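Long-range contacts in hypoxanthine-guanine-xanthine phosphoribosyltransferase (Tritrichomonas foetus, PDB 1HGX), which salvages purine bases, using Mg(2+) to join hypoxanthine, guanine or xanthine to 5-phospho-alpha-D-ribose 1-diphosphate and so form IMP, GMP or XMP: residues F34-N39 and L60-E65; T91-R96 and Q119-A124. All coordinates share one frame; numbering follows the deposited sequence.

Interaction 1: F34-N39 and L60-E65; sequences FYEDKN and LDFQLE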
ATOM      1  N   PHE A  34       8.095 -13.875  15.910  1.00 17.68           N
ATOM      2  CA  PHE A  34       8.206 -15.004  14.999  1.00 17.26           C
ATOM      3  C   PHE A  34       8.972 -14.775  13.698  1.00 14.71           C
ATOM      4  O   PHE A  34       9.750 -15.630  13.274  1.00 15.34           O
ATOM      5  CB  PHE A  34       6.795 -15.526  14.683  1.00 17.77           C
ATOM      6  CG  PHE A  34       6.771 -16.794  13.874  1.00 18.16           C
ATOM      7  CD1 PHE A  34       7.002 -18.025  14.475  1.00 14.63           C
ATOM      8  CD2 PHE A  34       6.505 -16.755  12.511  1.00 18.78           C
ATOM      9  CE1 PHE A  34       6.971 -19.199  13.733  1.00 17.12           C
ATOM     10  CE2 PHE A  34       6.471 -17.930  11.758  1.00 18.94           C
ATOM     11  CZ  PHE A  34       6.704 -19.152  12.371  1.00 15.78           C
ATOM     12  N   TYR A  35       8.796 -13.604  13.096  1.00 13.76           N
ATOM     13  CA  TYR A  35       9.399 -13.310  11.793  1.00 16.07           C
ATOM     14  C   TYR A  35      10.738 -12.588  11.693  1.00 18.02           C
ATOM     15  O   TYR A  35      11.312 -12.494  10.604  1.00 17.14           O
ATOM     16  CB  TYR A  35       8.379 -12.547  10.938  1.00 14.37           C
ATOM     17  CG  TYR A  35       7.156 -13.357  10.581  1.00 11.83           C
ATOM     18  CD1 TYR A  35       7.230 -14.376   9.635  1.00 12.59           C
ATOM     19  CD2 TYR A  35       5.930 -13.111  11.196  1.00 12.81           C
ATOM     20  CE1 TYR A  35       6.114 -15.131   9.304  1.00 13.70           C
ATOM     21  CE2 TYR A  35       4.804 -13.864  10.878  1.00 13.46           C
ATOM     22  CZ  TYR A  35       4.904 -14.874   9.929  1.00 14.98           C
ATOM     23  OH  TYR A  35       3.796 -15.628   9.614  1.00 17.27           O
ATOM     24  N   GLU A  36      11.250 -12.108  12.813  1.00 16.88           N
ATOM     25  CA  GLU A  36      12.489 -11.348  12.823  1.00 19.77           C
ATOM     26  C   GLU A  36      13.666 -11.929  12.019  1.00 19.25           C
ATOM     27  O   GLU A  36      14.287 -11.230  11.217  1.00 18.23           O
ATOM     28  CB  GLU A  36      12.897 -11.111  14.271  1.00 22.36           C
ATOM     29  CG  GLU A  36      13.986 -10.097  14.472  1.00 33.44           C
ATOM     30  CD  GLU A  36      14.152  -9.746  15.933  1.00 38.08           C
ATOM     31  OE1 GLU A  36      13.996 -10.646  16.788  1.00 39.84           O
ATOM     32  OE2 GLU A  36      14.414  -8.563  16.228  1.00 47.73           O
ATOM     33  N   ASP A  37      13.957 -13.207  12.207  1.00 16.61           N
ATOM     34  CA  ASP A  37      15.083 -13.809  11.504  1.00 21.52           C
ATOM     35  C   ASP A  37      14.647 -14.706  10.356  1.00 19.68           C
ATOM     36  O   ASP A  37      15.439 -15.476   9.832  1.00 20.52           O
ATOM     37  CB  ASP A  37      15.947 -14.597  12.498  1.00 28.39           C
ATOM     38  CG  ASP A  37      15.211 -15.785  13.114  1.00 39.28           C
ATOM     39  OD1 ASP A  37      13.987 -15.689  13.370  1.00 45.53           O
ATOM     40  OD2 ASP A  37      15.869 -16.822  13.352  1.00 47.49           O
ATOM     41  N   LYS A  38      13.409 -14.544   9.909  1.00 17.13           N
ATOM     42  CA  LYS A  38      12.884 -15.393   8.856  1.00 17.33           C
ATOM     43  C   LYS A  38      12.827 -14.870   7.426  1.00 17.85           C
ATOM     44  O   LYS A  38      12.507 -15.642   6.515  1.00 17.83           O
ATOM     45  CB  LYS A  38      11.511 -15.915   9.273  1.00 15.04           C
ATOM     46  CG  LYS A  38      11.582 -16.947  10.389  1.00 16.42           C
ATOM     47  CD  LYS A  38      10.213 -17.529  10.704  1.00 19.54           C
ATOM     48  CE  LYS A  38      10.323 -18.648  11.726  1.00 18.78           C
ATOM     49  NZ  LYS A  38      10.951 -18.169  12.987  1.00 19.56           N
ATOM     50  N   ASN A  39      13.153 -13.595   7.214  1.00 16.62           N
ATOM     51  CA  ASN A  39      13.097 -12.986   5.876  1.00 14.96           C
ATOM     52  C   ASN A  39      11.828 -13.459   5.169  1.00 16.56           C
ATOM     53  O   ASN A  39      11.877 -14.052   4.088  1.00 15.98           O
ATOM     54  CB  ASN A  39      14.323 -13.369   5.044  1.00 17.08           C
ATOM     55  CG  ASN A  39      14.360 -12.650   3.712  1.00 18.37           C
ATOM     56  OD1 ASN A  39      14.880 -13.169   2.728  1.00 24.59           O
ATOM     57  ND2 ASN A  39      13.788 -11.449   3.669  1.00 17.23           N
ATOM     58  N   LEU A  60       7.925  -2.743  11.513  1.00 16.25           N
ATOM     59  CA  LEU A  60       8.717  -3.956  11.386  1.00 17.79           C
ATOM     60  C   LEU A  60      10.160  -3.606  11.073  1.00 17.41           C
ATOM     61  O   LEU A  60      10.508  -3.285   9.938  1.00 18.78           O
ATOM     62  CB  LEU A  60       8.126  -4.862  10.308  1.00 20.14           C
ATOM     63  CG  LEU A  60       7.148  -5.970  10.707  1.00 23.13           C
ATOM     64  CD1 LEU A  60       6.510  -5.751  12.058  1.00 18.01           C
ATOM     65  CD2 LEU A  60       6.110  -6.104   9.626  1.00 19.90           C
ATOM     66  N   ASP A  61      11.006  -3.762  12.078  1.00 19.21           N
ATOM     67  CA  ASP A  61      12.414  -3.424  11.976  1.00 22.75           C
ATOM     68  C   ASP A  61      13.327  -4.582  11.571  1.00 22.71           C
ATOM     69  O   ASP A  61      14.332  -4.838  12.226  1.00 29.32           O
ATOM     70  CB  ASP A  61      12.860  -2.835  13.317  1.00 29.43           C
ATOM     71  CG  ASP A  61      14.144  -2.048  13.216  1.00 39.91           C
ATOM     72  OD1 ASP A  61      14.389  -1.425  12.159  1.00 44.13           O
ATOM     73  OD2 ASP A  61      14.908  -2.050  14.207  1.00 47.17           O
ATOM     74  N   PHE A  62      12.973  -5.290  10.505  1.00 18.89           N
ATOM     75  CA  PHE A  62      13.781  -6.409  10.022  1.00 14.38           C
ATOM     76  C   PHE A  62      13.587  -6.617   8.522  1.00 16.58           C
ATOM     77  O   PHE A  62      12.681  -6.037   7.919  1.00 15.20           O
ATOM     78  CB  PHE A  62      13.493  -7.697  10.810  1.00 12.31           C
ATOM     79  CG  PHE A  62      12.036  -8.082  10.864  1.00 16.58           C
ATOM     80  CD1 PHE A  62      11.455  -8.830   9.846  1.00 15.52           C
ATOM     81  CD2 PHE A  62      11.254  -7.735  11.965  1.00 17.64           C
ATOM     82  CE1 PHE A  62      10.121  -9.230   9.923  1.00 14.08           C
ATOM     83  CE2 PHE A  62       9.910  -8.132  12.051  1.00 15.68           C
ATOM     84  CZ  PHE A  62       9.346  -8.881  11.029  1.00 14.87           C
ATOM     85  N   GLN A  63      14.474  -7.396   7.912  1.00 14.59           N
ATOM     86  CA  GLN A  63      14.400  -7.668   6.483  1.00 13.69           C
ATOM     87  C   GLN A  63      13.177  -8.529   6.172  1.00 12.51           C
ATOM     88  O   GLN A  63      12.950  -9.562   6.803  1.00 12.81           O
ATOM     89  CB  GLN A  63      15.675  -8.372   6.026  1.00 13.19           C
ATOM     90  CG  GLN A  63      15.755  -8.625   4.542  1.00 17.19           C
ATOM     91  CD  GLN A  63      17.048  -9.306   4.152  1.00 22.01           C
ATOM     92  OE1 GLN A  63      17.501 -10.227   4.817  1.00 28.92           O
ATOM     93  NE2 GLN A  63      17.654  -8.849   3.072  1.00 25.15           N
ATOM     94  N   LEU A  64      12.385  -8.085   5.204  1.00 14.76           N
ATOM     95  CA  LEU A  64      11.176  -8.796   4.787  1.00 12.37           C
ATOM     96  C   LEU A  64      10.941  -8.446   3.326  1.00 12.57           C
ATOM     97  O   LEU A  64      11.414  -7.420   2.852  1.00 15.72           O
ATOM     98  CB  LEU A  64       9.985  -8.367   5.650  1.00  8.46           C
ATOM     99  CG  LEU A  64       9.602  -6.885   5.698  1.00  8.95           C
ATOM    100  CD1 LEU A  64       8.607  -6.525   4.597  1.00 11.34           C
ATOM    101  CD2 LEU A  64       9.013  -6.594   7.065  1.00 12.33           C
ATOM    102  N   GLU A  65      10.210  -9.285   2.610  1.00 13.11           N
ATOM    103  CA  GLU A  65       9.965  -9.058   1.196  1.00 10.59           C
ATOM    104  C   GLU A  65       8.483  -8.851   0.931  1.00 10.84           C
ATOM    105  O   GLU A  65       7.686  -9.763   1.107  1.00 13.90           O
ATOM    106  CB  GLU A  65      10.475 -10.265   0.424  1.00 13.83           C
ATOM    107  CG  GLU A  65      10.354 -10.163  -1.078  1.00 17.61           C
ATOM    108  CD  GLU A  65      11.265 -11.143  -1.789  1.00 22.96           C
ATOM    109  OE1 GLU A  65      11.863 -12.014  -1.117  1.00 22.74           O
ATOM    110  OE2 GLU A  65      11.390 -11.036  -3.027  1.00 27.37           O
TER
HETATM  111  O   HOH W   1      14.198 -11.304   8.510  1.00 12.80           O
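A water oxygen is the best-held polar atom between residues 34-39 and 60-65: three backbone groups grip it. The water donates to Glu36 O at 2.7 Å and to Gln63 O, also at 2.7 Å. It accepts from Asn39 N at 2.8 Å. The bridge joins the loops that lead into neighbouring parallel strands 41-45 and 65-72 of the phosphoribosyltransferase sheet, at the subunit interface.

Beside the water lies the ring of Phe62. Phe62 CG is wedged between its own backbone N and C (chi1 54°). This turns one ring face onto the backbone of Tyr35 and Glu36. Glu36 CA stands over the centre of that face, 3.9 Å from the centroid of the Phe62 ring, in a CH-pi contact only 12° off the normal. Tyr35 C lies over the same face, nearer the rim. Tyr35 CB meets the tip of the ring at 3.8 Å from Phe62 CZ, while the tyrosine ring leads away. Thr32 of helix 17-35 also touches Phe62.

Farther along, Asn39 and Gln63 pass each other at a slant, with amide planes 31° apart. Asn39 ND2 packs on the aliphatic Gln63 CG at 3.6 Å. Asn39 CA also makes a nearly straight CA-H...O contact with Gln63 O. Gln63 NE2 bonds to His165 O of the second subunit. The direct contact is made of packing, one CH-pi and one CA-H...O contact, while water carries the conventional hydrogen bonds between the two backbones.

Interaction 2: T91-R96 and Q119-A124; sequences TNIEGR and QMRKPA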
ATOM      1  N   THR A  91       6.881 -13.181  -6.317  1.00 18.69           N
ATOM      2  CA  THR A  91       7.804 -14.044  -5.592  1.00 18.44           C
ATOM      3  C   THR A  91       7.469 -15.530  -5.613  1.00 17.09           C
ATOM      4  O   THR A  91       6.304 -15.922  -5.506  1.00 15.70           O
ATOM      5  CB  THR A  91       7.871 -13.611  -4.116  1.00 16.24           C
ATOM      6  OG1 THR A  91       8.054 -12.192  -4.058  1.00 19.43           O
ATOM      7  CG2 THR A  91       9.023 -14.299  -3.393  1.00 18.09           C
ATOM      8  N   ASN A  92       8.498 -16.352  -5.782  1.00 14.59           N
ATOM      9  CA  ASN A  92       8.320 -17.794  -5.738  1.00 16.85           C
ATOM     10  C   ASN A  92       8.391 -18.042  -4.234  1.00 13.79           C
ATOM     11  O   ASN A  92       9.425 -17.778  -3.621  1.00 15.11           O
ATOM     12  CB  ASN A  92       9.470 -18.515  -6.450  1.00 17.73           C
ATOM     13  CG  ASN A  92       9.407 -20.038  -6.285  1.00 21.04           C
ATOM     14  OD1 ASN A  92       8.582 -20.565  -5.538  1.00 18.36           O
ATOM     15  ND2 ASN A  92      10.299 -20.741  -6.965  1.00 23.09           N
ATOM     16  N   ILE A  93       7.290 -18.495  -3.636  1.00 11.77           N
ATOM     17  CA  ILE A  93       7.259 -18.723  -2.190  1.00 12.83           C
ATOM     18  C   ILE A  93       7.670 -20.102  -1.696  1.00 12.92           C
ATOM     19  O   ILE A  93       7.559 -20.403  -0.504  1.00 14.78           O
ATOM     20  CB  ILE A  93       5.889 -18.329  -1.561  1.00 12.98           C
ATOM     21  CG1 ILE A  93       4.758 -19.231  -2.075  1.00 14.15           C
ATOM     22  CG2 ILE A  93       5.602 -16.859  -1.838  1.00 11.18           C
ATOM     23  CD1 ILE A  93       3.430 -19.043  -1.341  1.00 10.53           C
ATOM     24  N   GLU A  94       8.154 -20.945  -2.597  1.00 14.89           N
ATOM     25  CA  GLU A  94       8.595 -22.279  -2.215  1.00 16.01           C
ATOM     26  C   GLU A  94       9.714 -22.158  -1.181  1.00 15.30           C
ATOM     27  O   GLU A  94      10.712 -21.478  -1.415  1.00 15.73           O
ATOM     28  CB  GLU A  94       9.119 -23.011  -3.446  1.00 20.34           C
ATOM     29  CG  GLU A  94       9.641 -24.398  -3.174  1.00 26.27           C
ATOM     30  CD  GLU A  94      10.251 -25.047  -4.409  1.00 32.57           C
ATOM     31  OE1 GLU A  94      10.546 -24.335  -5.401  1.00 31.63           O
ATOM     32  OE2 GLU A  94      10.449 -26.280  -4.372  1.00 41.66           O
ATOM     33  N   GLY A  95       9.526 -22.796  -0.030  1.00 16.55           N
ATOM     34  CA  GLY A  95      10.525 -22.762   1.023  1.00 15.91           C
ATOM     35  C   GLY A  95      10.639 -21.460   1.806  1.00 18.22           C
ATOM     36  O   GLY A  95      11.513 -21.344   2.669  1.00 18.21           O
ATOM     37  N   ARG A  96       9.756 -20.498   1.542  1.00 11.83           N
ATOM     38  CA  ARG A  96       9.791 -19.212   2.237  1.00 11.53           C
ATOM     39  C   ARG A  96       8.745 -19.168   3.337  1.00 13.04           C
ATOM     40  O   ARG A  96       7.768 -19.912   3.291  1.00 11.97           O
ATOM     41  CB  ARG A  96       9.491 -18.086   1.254  1.00 10.13           C
ATOM     42  CG  ARG A  96      10.474 -17.971   0.098  1.00 10.65           C
ATOM     43  CD  ARG A  96      11.806 -17.410   0.556  1.00 16.12           C
ATOM     44  NE  ARG A  96      11.665 -16.092   1.172  1.00 18.16           N
ATOM     45  CZ  ARG A  96      11.698 -14.936   0.513  1.00 19.63           C
ATOM     46  NH1 ARG A  96      11.857 -14.927  -0.802  1.00 19.15           N
ATOM     47  NH2 ARG A  96      11.620 -13.782   1.178  1.00 17.10           N
ATOM     48  N   GLN A 119      -0.792 -22.890  -0.288  1.00 12.71           N
ATOM     49  CA  GLN A 119      -0.190 -24.076   0.307  1.00 13.45           C
ATOM     50  C   GLN A 119       0.403 -25.013  -0.759  1.00 15.82           C
ATOM     51  O   GLN A 119       1.399 -25.705  -0.505  1.00 14.13           O
ATOM     52  CB  GLN A 119      -1.214 -24.796   1.189  1.00 13.27           C
ATOM     53  CG  GLN A 119      -0.627 -25.801   2.164  1.00 23.18           C
ATOM     54  CD  GLN A 119       0.351 -25.176   3.140  1.00 25.77           C
ATOM     55  OE1 GLN A 119       1.564 -25.355   3.026  1.00 27.16           O
ATOM     56  NE2 GLN A 119      -0.172 -24.440   4.110  1.00 27.15           N
ATOM     57  N   MET A 120      -0.179 -24.996  -1.958  1.00 14.17           N
ATOM     58  CA  MET A 120       0.289 -25.829  -3.072  1.00 16.27           C
ATOM     59  C   MET A 120       1.657 -25.401  -3.595  1.00 15.76           C
ATOM     60  O   MET A 120       2.344 -26.176  -4.272  1.00 16.25           O
ATOM     61  CB  MET A 120      -0.700 -25.783  -4.237  1.00 18.78           C
ATOM     62  CG  MET A 120      -1.946 -26.609  -4.040  1.00 31.14           C
ATOM     63  SD  MET A 120      -2.984 -26.572  -5.516  1.00 41.06           S
ATOM     64  CE  MET A 120      -4.237 -25.412  -5.000  1.00 37.48           C
ATOM     65  N   ARG A 121       2.039 -24.162  -3.303  1.00 12.68           N
ATOM     66  CA  ARG A 121       3.318 -23.627  -3.748  1.00 13.22           C
ATOM     67  C   ARG A 121       4.480 -24.028  -2.840  1.00 13.35           C
ATOM     68  O   ARG A 121       5.621 -23.612  -3.045  1.00 16.72           O
ATOM     69  CB  ARG A 121       3.229 -22.113  -3.875  1.00 13.97           C
ATOM     70  CG  ARG A 121       1.991 -21.647  -4.632  1.00 18.37           C
ATOM     71  CD  ARG A 121       2.066 -20.161  -4.887  1.00 18.36           C
ATOM     72  NE  ARG A 121       0.801 -19.622  -5.354  1.00 19.05           N
ATOM     73  CZ  ARG A 121       0.685 -18.562  -6.143  1.00 16.84           C
ATOM     74  NH1 ARG A 121       1.763 -17.914  -6.571  1.00 18.03           N
ATOM     75  NH2 ARG A 121      -0.520 -18.136  -6.489  1.00 17.87           N
ATOM     76  N   LYS A 122       4.161 -24.801  -1.807  1.00 13.60           N
ATOM     77  CA  LYS A 122       5.128 -25.330  -0.859  1.00 15.71           C
ATOM     78  C   LYS A 122       5.921 -24.342   0.001  1.00 17.70           C
ATOM     79  O   LYS A 122       7.158 -24.394   0.043  1.00 14.88           O
ATOM     80  CB  LYS A 122       6.073 -26.299  -1.582  1.00 23.31           C
ATOM     81  CG  LYS A 122       5.358 -27.528  -2.145  1.00 25.91           C
ATOM     82  CD  LYS A 122       6.347 -28.544  -2.661  1.00 36.88           C
ATOM     83  CE  LYS A 122       5.659 -29.855  -3.000  1.00 40.21           C
ATOM     84  NZ  LYS A 122       6.652 -30.889  -3.420  1.00 47.32           N
ATOM     85  N   PRO A 123       5.224 -23.431   0.711  1.00 14.55           N
ATOM     86  CA  PRO A 123       5.927 -22.462   1.567  1.00 14.29           C
ATOM     87  C   PRO A 123       6.479 -23.182   2.808  1.00 14.72           C
ATOM     88  O   PRO A 123       6.011 -24.269   3.148  1.00 16.99           O
ATOM     89  CB  PRO A 123       4.812 -21.478   1.947  1.00 13.46           C
ATOM     90  CG  PRO A 123       3.597 -22.356   2.011  1.00  7.29           C
ATOM     91  CD  PRO A 123       3.758 -23.235   0.780  1.00 11.21           C
ATOM     92  N   ALA A 124       7.483 -22.612   3.466  1.00 12.59           N
ATOM     93  CA  ALA A 124       8.026 -23.220   4.681  1.00 13.01           C
ATOM     94  C   ALA A 124       6.968 -23.107   5.772  1.00 12.78           C
ATOM     95  O   ALA A 124       6.807 -23.997   6.597  1.00 14.21           O
ATOM     96  CB  ALA A 124       9.297 -22.522   5.108  1.00 15.60           C
TER
HETATM   97  O   HOH W   2       4.598 -17.930  -6.338  1.00 36.86           O
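Two turns meet at the N-terminal ends of neighbouring parallel strands of the phosphoribosyltransferase fold. Ile93 to Arg96 forms a type II beta turn before strand 97-102. Gln119 to Lys122 forms a type I turn at the end of helix 109-119, before strand 125-130.

Two backbone bonds join them. Gly95 N gives its hydrogen to Lys122 O at 2.9 Å. That bond is nearly straight (169°) and falls on a lone pair of the carbonyl. Ala124 N donates to Arg96 O at 2.7 Å, but it is more bent (143°) and approaches from above the carbonyl plane. Gly95 has positive phi at the third position of the type II turn.

Three further backbone donors are paired within the segments. Arg96 N closes the first turn on Ile93 O. Glu94 N donates to Asn92 OD1 at 3.0 Å, making an Asx turn. Lys122 N returns to Gln119 O. Ile93 O takes a further CA-H...O contact from Pro123 CA at 3.3 Å.

Arg121 is extended from CG to NE and passes Ile93 at a slant. Its CB touches Ile93 CG1 at 3.7 Å, and Arg121 CB and CD both meet Ile93 CG1 and CD1, so the aliphatic part of the arginine lies across the buried Ile93. The guanidinium end is held by charge and water. NH2 forms a salt bridge with Asp88 and also bonds Asn117 OD1. In the plane of the guanidinium, at its edge, a water accepts from Arg121 NH1 at 2.8 Å and donates in turn to Thr91 O.

How the interactions relate
Helix 17-35 runs into residues 34-39, and strand 41-45 follows. Helix 50-57 then carries the chain to residues 60-65, where interaction 1 closes the first loop at the start of strand 65-72. Only later does interaction 2 open: residues 91-96 enter strand 97-102, and helix 109-119 returns the chain to residues 119-124 and strand 125-130. The loops are in series and neither nest nor cross. The four strands they feed are consecutive neighbours in the mixed sheet, ordered 65-72, 41-45, 97-102, 125-130. Arg96 joins the two contacts, with NH2 2.9 Å from Glu65 OE1 in a salt bridge and probably hydrogen-bonded to Asn39 O.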